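Local coordinates for aclacinomycin-N/aclacinomycin-A oxidase (PDB 2IPI), which oxidises the terminal sugar of aclacinomycin N and then of aclacinomycin A, using bicovalently bound FAD and molecular oxygen, at residues Leu43-Gly54 with Arg85-Asp96. Numbering follows the deposited sequence.
Sequences LVTRGFNGRFRG and RSGGHCFEGFVD. With FAD (flavin-adenine dinucleotide), chain F.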
loop_
_atom_site.group_PDB
_atom_site.type_symbol
_atom_site.label_atom_id
_atom_site.label_comp_id
_atom_site.label_asym_id
_atom_site.label_seq_id
_atom_site.Cartn_x
_atom_site.Cartn_y
_atom_site.Cartn_z
ATOM N N LEU A 43 7.338 -6.787 -21.727
ATOM C CA LEU A 43 6.478 -5.709 -21.190
ATOM C C LEU A 43 5.185 -6.230 -20.600
ATOM O O LEU A 43 4.621 -5.801 -19.595
ATOM C CB LEU A 43 6.185 -4.698 -22.307
ATOM C CG LEU A 43 7.242 -3.617 -22.550
ATOM C CD1 LEU A 43 8.568 -4.058 -21.959
ATOM C CD2 LEU A 43 7.345 -3.328 -24.035
ATOM N N VAL A 44 4.655 -7.240 -21.295
ATOM C CA VAL A 44 3.392 -7.837 -20.882
ATOM C C VAL A 44 3.530 -8.699 -19.628
ATOM O O VAL A 44 2.509 -9.033 -19.009
ATOM C CB VAL A 44 2.828 -8.680 -22.044
ATOM C CG1 VAL A 44 3.818 -9.752 -22.491
ATOM C CG2 VAL A 44 1.523 -9.313 -21.615
ATOM N N THR A 45 4.761 -9.028 -19.240
ATOM C CA THR A 45 4.929 -9.902 -18.069
ATOM C C THR A 45 5.636 -9.181 -16.932
ATOM O O THR A 45 6.378 -9.745 -16.126
ATOM C CB THR A 45 5.681 -11.192 -18.457
ATOM O OG1 THR A 45 7.010 -10.852 -18.850
ATOM C CG2 THR A 45 5.047 -11.851 -19.677
ATOM N N ARG A 46 5.421 -7.874 -16.806
ATOM C CA ARG A 46 6.104 -7.050 -15.814
ATOM C C ARG A 46 5.405 -7.088 -14.460
ATOM O O ARG A 46 5.965 -6.730 -13.411
ATOM C CB ARG A 46 6.160 -5.602 -16.307
ATOM C CG ARG A 46 7.395 -5.269 -17.122
ATOM C CD ARG A 46 7.692 -3.774 -17.025
ATOM N NE ARG A 46 7.950 -3.397 -15.636
ATOM C CZ ARG A 46 7.428 -2.354 -15.007
ATOM N NH1 ARG A 46 7.746 -2.123 -13.742
ATOM N NH2 ARG A 46 6.591 -1.542 -15.637
ATOM N N GLY A 47 4.143 -7.538 -14.532
ATOM C CA GLY A 47 3.353 -7.636 -13.330
ATOM C C GLY A 47 4.055 -8.453 -12.265
ATOM O O GLY A 47 4.877 -9.328 -12.554
ATOM N N PHE A 48 3.712 -8.151 -11.014
ATOM C CA PHE A 48 4.378 -8.840 -9.912
ATOM C C PHE A 48 3.760 -10.216 -9.677
ATOM O O PHE A 48 4.470 -11.136 -9.259
ATOM C CB PHE A 48 4.260 -7.961 -8.667
ATOM C CG PHE A 48 4.826 -8.659 -7.434
ATOM C CD1 PHE A 48 4.057 -8.795 -6.296
ATOM C CD2 PHE A 48 6.117 -9.158 -7.484
ATOM C CE1 PHE A 48 4.568 -9.428 -5.174
ATOM C CE2 PHE A 48 6.632 -9.783 -6.362
ATOM C CZ PHE A 48 5.858 -9.912 -5.226
ATOM N N ASN A 49 2.462 -10.293 -9.962
ATOM C CA ASN A 49 1.611 -11.453 -9.687
ATOM C C ASN A 49 1.435 -12.317 -10.929
ATOM O O ASN A 49 0.765 -11.913 -11.881
ATOM C CB ASN A 49 0.254 -10.976 -9.164
ATOM C CG ASN A 49 -0.567 -12.030 -8.449
ATOM O OD1 ASN A 49 -1.366 -11.652 -7.578
ATOM N ND2 ASN A 49 -0.433 -13.308 -8.783
ATOM N N GLY A 50 2.065 -13.477 -10.920
ATOM C CA GLY A 50 2.172 -14.387 -12.030
ATOM C C GLY A 50 0.856 -14.930 -12.545
ATOM O O GLY A 50 0.821 -15.454 -13.675
ATOM N N ARG A 51 -0.184 -14.826 -11.743
ATOM C CA ARG A 51 -1.543 -15.232 -12.023
ATOM C C ARG A 51 -2.133 -14.483 -13.219
ATOM O O ARG A 51 -2.940 -15.056 -13.948
ATOM C CB ARG A 51 -2.485 -14.997 -10.833
ATOM C CG ARG A 51 -2.358 -16.024 -9.729
ATOM C CD ARG A 51 -3.212 -15.734 -8.528
ATOM N NE ARG A 51 -4.664 -15.783 -8.778
ATOM C CZ ARG A 51 -5.502 -14.959 -8.164
ATOM N NH1 ARG A 51 -5.063 -14.063 -7.281
ATOM N NH2 ARG A 51 -6.813 -15.000 -8.387
ATOM N N PHE A 52 -1.759 -13.224 -13.416
ATOM C CA PHE A 52 -2.392 -12.443 -14.485
ATOM C C PHE A 52 -1.359 -11.908 -15.475
ATOM O O PHE A 52 -0.405 -11.219 -15.097
ATOM C CB PHE A 52 -3.203 -11.282 -13.929
ATOM C CG PHE A 52 -3.986 -11.507 -12.655
ATOM C CD1 PHE A 52 -3.371 -11.308 -11.438
ATOM C CD2 PHE A 52 -5.317 -11.907 -12.663
ATOM C CE1 PHE A 52 -4.066 -11.494 -10.254
ATOM C CE2 PHE A 52 -6.011 -12.107 -11.485
ATOM C CZ PHE A 52 -5.383 -11.910 -10.274
ATOM N N ARG A 53 -1.574 -12.231 -16.751
ATOM C CA ARG A 53 -0.664 -11.824 -17.821
ATOM C C ARG A 53 -1.424 -11.193 -18.983
ATOM O O ARG A 53 -2.378 -11.771 -19.498
ATOM C CB ARG A 53 0.188 -13.037 -18.234
ATOM C CG ARG A 53 1.099 -13.464 -17.069
ATOM C CD ARG A 53 2.389 -12.674 -17.084
ATOM N NE ARG A 53 3.378 -13.033 -16.094
ATOM C CZ ARG A 53 3.817 -12.362 -15.043
ATOM N NH1 ARG A 53 3.351 -11.161 -14.732
ATOM N NH2 ARG A 53 4.749 -12.884 -14.244
ATOM N N GLY A 54 -1.007 -9.986 -19.361
ATOM C CA GLY A 54 -1.710 -9.095 -20.273
ATOM C C GLY A 54 -1.762 -9.592 -21.691
ATOM O O GLY A 54 -0.963 -10.447 -22.082
ATOM N N ARG A 85 0.850 1.064 -16.266
ATOM C CA ARG A 85 1.773 0.348 -15.401
ATOM C C ARG A 85 2.910 1.294 -15.017
ATOM O O ARG A 85 3.522 1.883 -15.903
ATOM C CB ARG A 85 2.291 -0.895 -16.119
ATOM C CG ARG A 85 3.597 -1.451 -15.565
ATOM C CD ARG A 85 3.831 -2.909 -15.929
ATOM N NE ARG A 85 2.809 -3.777 -15.385
ATOM C CZ ARG A 85 2.135 -4.760 -15.933
ATOM N NH1 ARG A 85 2.315 -5.154 -17.183
ATOM N NH2 ARG A 85 1.238 -5.398 -15.189
ATOM N N SER A 86 3.205 1.429 -13.738
ATOM C CA SER A 86 4.402 2.132 -13.281
ATOM C C SER A 86 5.359 1.099 -12.676
ATOM O O SER A 86 6.421 0.809 -13.244
ATOM C CB SER A 86 4.047 3.217 -12.269
ATOM O OG SER A 86 3.357 4.302 -12.892
ATOM N N GLY A 87 4.907 0.581 -11.539
ATOM C CA GLY A 87 5.614 -0.393 -10.729
ATOM C C GLY A 87 5.241 -1.845 -10.913
ATOM O O GLY A 87 6.044 -2.719 -10.567
ATOM N N GLY A 88 4.037 -2.150 -11.406
ATOM C CA GLY A 88 3.633 -3.530 -11.604
ATOM C C GLY A 88 3.362 -4.297 -10.326
ATOM O O GLY A 88 3.391 -5.541 -10.359
ATOM N N HIS A 89 3.086 -3.663 -9.189
ATOM C CA HIS A 89 2.848 -4.474 -7.983
ATOM C C HIS A 89 1.373 -4.703 -7.680
ATOM O O HIS A 89 1.062 -5.314 -6.644
ATOM C CB HIS A 89 3.551 -3.902 -6.745
ATOM C CG HIS A 89 4.961 -4.413 -6.626
ATOM N ND1 HIS A 89 5.372 -5.422 -5.768
ATOM C CD2 HIS A 89 6.070 -4.029 -7.302
ATOM C CE1 HIS A 89 6.668 -5.626 -5.923
ATOM N NE2 HIS A 89 7.110 -4.787 -6.850
ATOM N N CYS A 90 0.467 -4.273 -8.544
ATOM C CA CYS A 90 -0.960 -4.504 -8.380
ATOM C C CYS A 90 -1.331 -5.921 -7.941
ATOM O O CYS A 90 -1.196 -6.861 -8.726
ATOM C CB CYS A 90 -1.680 -4.222 -9.710
ATOM S SG CYS A 90 -3.413 -3.750 -9.422
ATOM N N PHE A 91 -1.786 -6.098 -6.702
ATOM C CA PHE A 91 -2.041 -7.473 -6.221
ATOM C C PHE A 91 -3.086 -8.212 -7.044
ATOM O O PHE A 91 -3.092 -9.440 -7.108
ATOM C CB PHE A 91 -2.510 -7.449 -4.758
ATOM C CG PHE A 91 -1.393 -7.154 -3.764
ATOM C CD1 PHE A 91 -1.568 -6.215 -2.768
ATOM C CD2 PHE A 91 -0.202 -7.855 -3.871
ATOM C CE1 PHE A 91 -0.548 -5.953 -1.868
ATOM C CE2 PHE A 91 0.829 -7.588 -2.988
ATOM C CZ PHE A 91 0.639 -6.645 -1.989
ATOM N N GLU A 92 -4.003 -7.476 -7.683
ATOM C CA GLU A 92 -5.078 -8.120 -8.441
ATOM C C GLU A 92 -4.830 -8.089 -9.941
ATOM O O GLU A 92 -5.642 -8.490 -10.769
ATOM C CB GLU A 92 -6.411 -7.458 -8.084
ATOM C CG GLU A 92 -6.951 -7.922 -6.740
ATOM C CD GLU A 92 -7.693 -9.255 -6.880
ATOM O OE1 GLU A 92 -8.599 -9.508 -6.067
ATOM O OE2 GLU A 92 -7.327 -10.031 -7.786
ATOM N N GLY A 93 -3.638 -7.615 -10.338
ATOM C CA GLY A 93 -3.232 -7.680 -11.725
ATOM C C GLY A 93 -4.217 -7.083 -12.716
ATOM O O GLY A 93 -4.319 -7.564 -13.836
ATOM N N PHE A 94 -4.931 -6.068 -12.290
ATOM C CA PHE A 94 -5.880 -5.273 -13.053
ATOM C C PHE A 94 -5.336 -4.827 -14.405
ATOM O O PHE A 94 -6.079 -4.847 -15.388
ATOM C CB PHE A 94 -6.267 -4.042 -12.244
ATOM C CG PHE A 94 -7.127 -4.257 -11.026
ATOM C CD1 PHE A 94 -7.148 -3.326 -10.010
ATOM C CD2 PHE A 94 -7.945 -5.364 -10.895
ATOM C CE1 PHE A 94 -7.955 -3.483 -8.898
ATOM C CE2 PHE A 94 -8.745 -5.554 -9.790
ATOM C CZ PHE A 94 -8.762 -4.605 -8.785
ATOM N N VAL A 95 -4.079 -4.399 -14.462
ATOM C CA VAL A 95 -3.463 -3.895 -15.686
ATOM C C VAL A 95 -3.378 -4.970 -16.754
ATOM O O VAL A 95 -3.457 -4.697 -17.956
ATOM C CB VAL A 95 -2.061 -3.310 -15.363
ATOM C CG1 VAL A 95 -1.266 -3.006 -16.627
ATOM C CG2 VAL A 95 -2.232 -2.076 -14.494
ATOM N N ASP A 96 -3.223 -6.215 -16.333
ATOM C CA ASP A 96 -3.110 -7.388 -17.172
ATOM C C ASP A 96 -4.453 -8.077 -17.471
ATOM O O ASP A 96 -4.410 -9.222 -17.921
ATOM C CB ASP A 96 -2.207 -8.436 -16.488
ATOM C CG ASP A 96 -0.765 -7.993 -16.311
ATOM O OD1 ASP A 96 -0.118 -7.791 -17.365
ATOM O OD2 ASP A 96 -0.292 -7.829 -15.165
HETATM P PA FAD F . 1.060 -0.892 -10.752
HETATM O O1A FAD F . 0.544 -2.170 -11.053
HETATM O O2A FAD F . 1.812 -0.341 -11.878
HETATM O O5B FAD F . -0.086 0.095 -10.320
HETATM C C5B FAD F . -1.033 -0.232 -9.386
HETATM C C4B FAD F . -2.309 0.573 -9.621
HETATM O O4B FAD F . -1.969 1.913 -9.845
HETATM C C3B FAD F . -3.019 0.132 -10.915
HETATM O O3B FAD F . -4.373 0.395 -10.843
HETATM C C2B FAD F . -2.407 1.038 -11.969
HETATM O O2B FAD F . -3.179 1.223 -13.125
HETATM C C1B FAD F . -2.227 2.296 -11.149
HETATM N N9A FAD F . -1.218 3.224 -11.698
HETATM C C8A FAD F . 0.051 2.939 -12.017
HETATM N N7A FAD F . 0.668 4.023 -12.464
HETATM C C5A FAD F . -0.225 5.012 -12.456
HETATM C C6A FAD F . -0.150 6.354 -12.808
HETATM N N6A FAD F . 0.979 6.827 -13.174
HETATM N N1A FAD F . -1.216 7.125 -12.674
HETATM C C2A FAD F . -2.320 6.604 -12.191
HETATM N N3A FAD F . -2.425 5.339 -11.831
HETATM C C4A FAD F . -1.409 4.542 -11.972
HETATM N N1 FAD F . 1.737 -0.748 0.024
HETATM C C2 FAD F . 1.822 0.022 1.160
HETATM O O2 FAD F . 1.075 0.862 1.418
HETATM N N3 FAD F . 2.853 -0.225 2.025
HETATM C C4 FAD F . 3.796 -1.209 1.788
HETATM O O4 FAD F . 4.729 -1.317 2.533
HETATM C C4X FAD F . 3.708 -1.972 0.621
HETATM N N5 FAD F . 4.592 -2.973 0.346
HETATM C C5X FAD F . 4.547 -3.669 -0.818
HETATM C C6 FAD F . 5.520 -4.625 -1.116
HETATM C C7 FAD F . 5.422 -5.351 -2.266
HETATM C C7M FAD F . 6.556 -6.273 -2.574
HETATM C C8 FAD F . 4.415 -5.084 -3.199
HETATM C C8M FAD F . 4.511 -5.671 -4.589
HETATM C C9 FAD F . 3.486 -4.121 -2.877
HETATM C C9A FAD F . 3.499 -3.424 -1.694
HETATM N N10 FAD F . 2.537 -2.479 -1.394
HETATM C C10 FAD F . 2.664 -1.724 -0.266
HETATM C "C1'" FAD F . 1.157 -2.565 -1.960
HETATM C "C2'" FAD F . 0.927 -1.815 -3.274
HETATM O "O2'" FAD F . 0.815 -2.561 -4.441
HETATM C "C3'" FAD F . 1.899 -0.686 -3.523
HETATM O "O3'" FAD F . 1.917 0.227 -2.470
HETATM C "C4'" FAD F . 1.501 -0.148 -4.931
HETATM O "O4'" FAD F . 0.215 -0.413 -5.323
HETATM C "C5'" FAD F . 2.340 -0.512 -6.133
HETATM O "O5'" FAD F . 1.975 0.257 -7.230
HETATM P P FAD F . 2.739 -0.031 -8.561
HETATM O O1P FAD F . 2.979 1.170 -9.276
HETATM O O2P FAD F . 3.907 -0.728 -8.237
HETATM O O3P FAD F . 1.883 -1.058 -9.405
HETATM O O HOH W 1 1.293 -7.603 -10.118
HETATM O O HOH W 2 0.352 -9.432 -13.118
#
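F48 and H89 form an offset stack, documented by ring centroids 4.5 Å apart and planes inclined at 26°. With CG of F48 anti to the backbone N (chi1 175°), the ring swings over H89 ND1, while F48 CB rests on the imidazole face. H89 ND1 is itself bonded covalently to FAD C8M (1.5 Å), and F48 CD1 also meets that methylene carbon at 3.6 Å; the hydrogen bond of NE2 to Q151 tethers the ring at its second nitrogen, which fixes its rotation. The F52 ring covers the C90-G93 type I turn: E92 O sits over its centre on one face, and R51 CB packs on the opposite face.

Polar evidence centres on R46 and R85, whose side chains run antiparallel alongside one another, with guanidinium planes nearly perpendicular (85°). R46 NH1 donates to S86 O at 3.3 Å, the carbonyl oxygen lying in the guanidinium plane; R46 NH2 also forms a salt bridge with D105, which probably offsets its charge beside R85. R85, bent at chi3, lays one guanidinium face on the G47 backbone and the other on V95 CG1; its NH2 forms a salt bridge with D96 OD2 (2.9 Å), met from above the carboxylate plane. F48 N makes a short but weak, bent hydrogen bond to G88 O (2.7 Å). Water 1 accepts from N49 N and donates to G88 O and C90 O, tying the two backbones together.

Consecutive amides of S86-C90 converge on the FAD diphosphate, G88 N reaching O2A at 2.9 Å, and would be expected to stabilise its negative charge. Such a pyrophosphate-binding loop is characteristic of the PCMH-type FAD-binding fold; its flavin-linked histidine is a feature shared with berberine-bridge-type oxidases, C149 making the second link here.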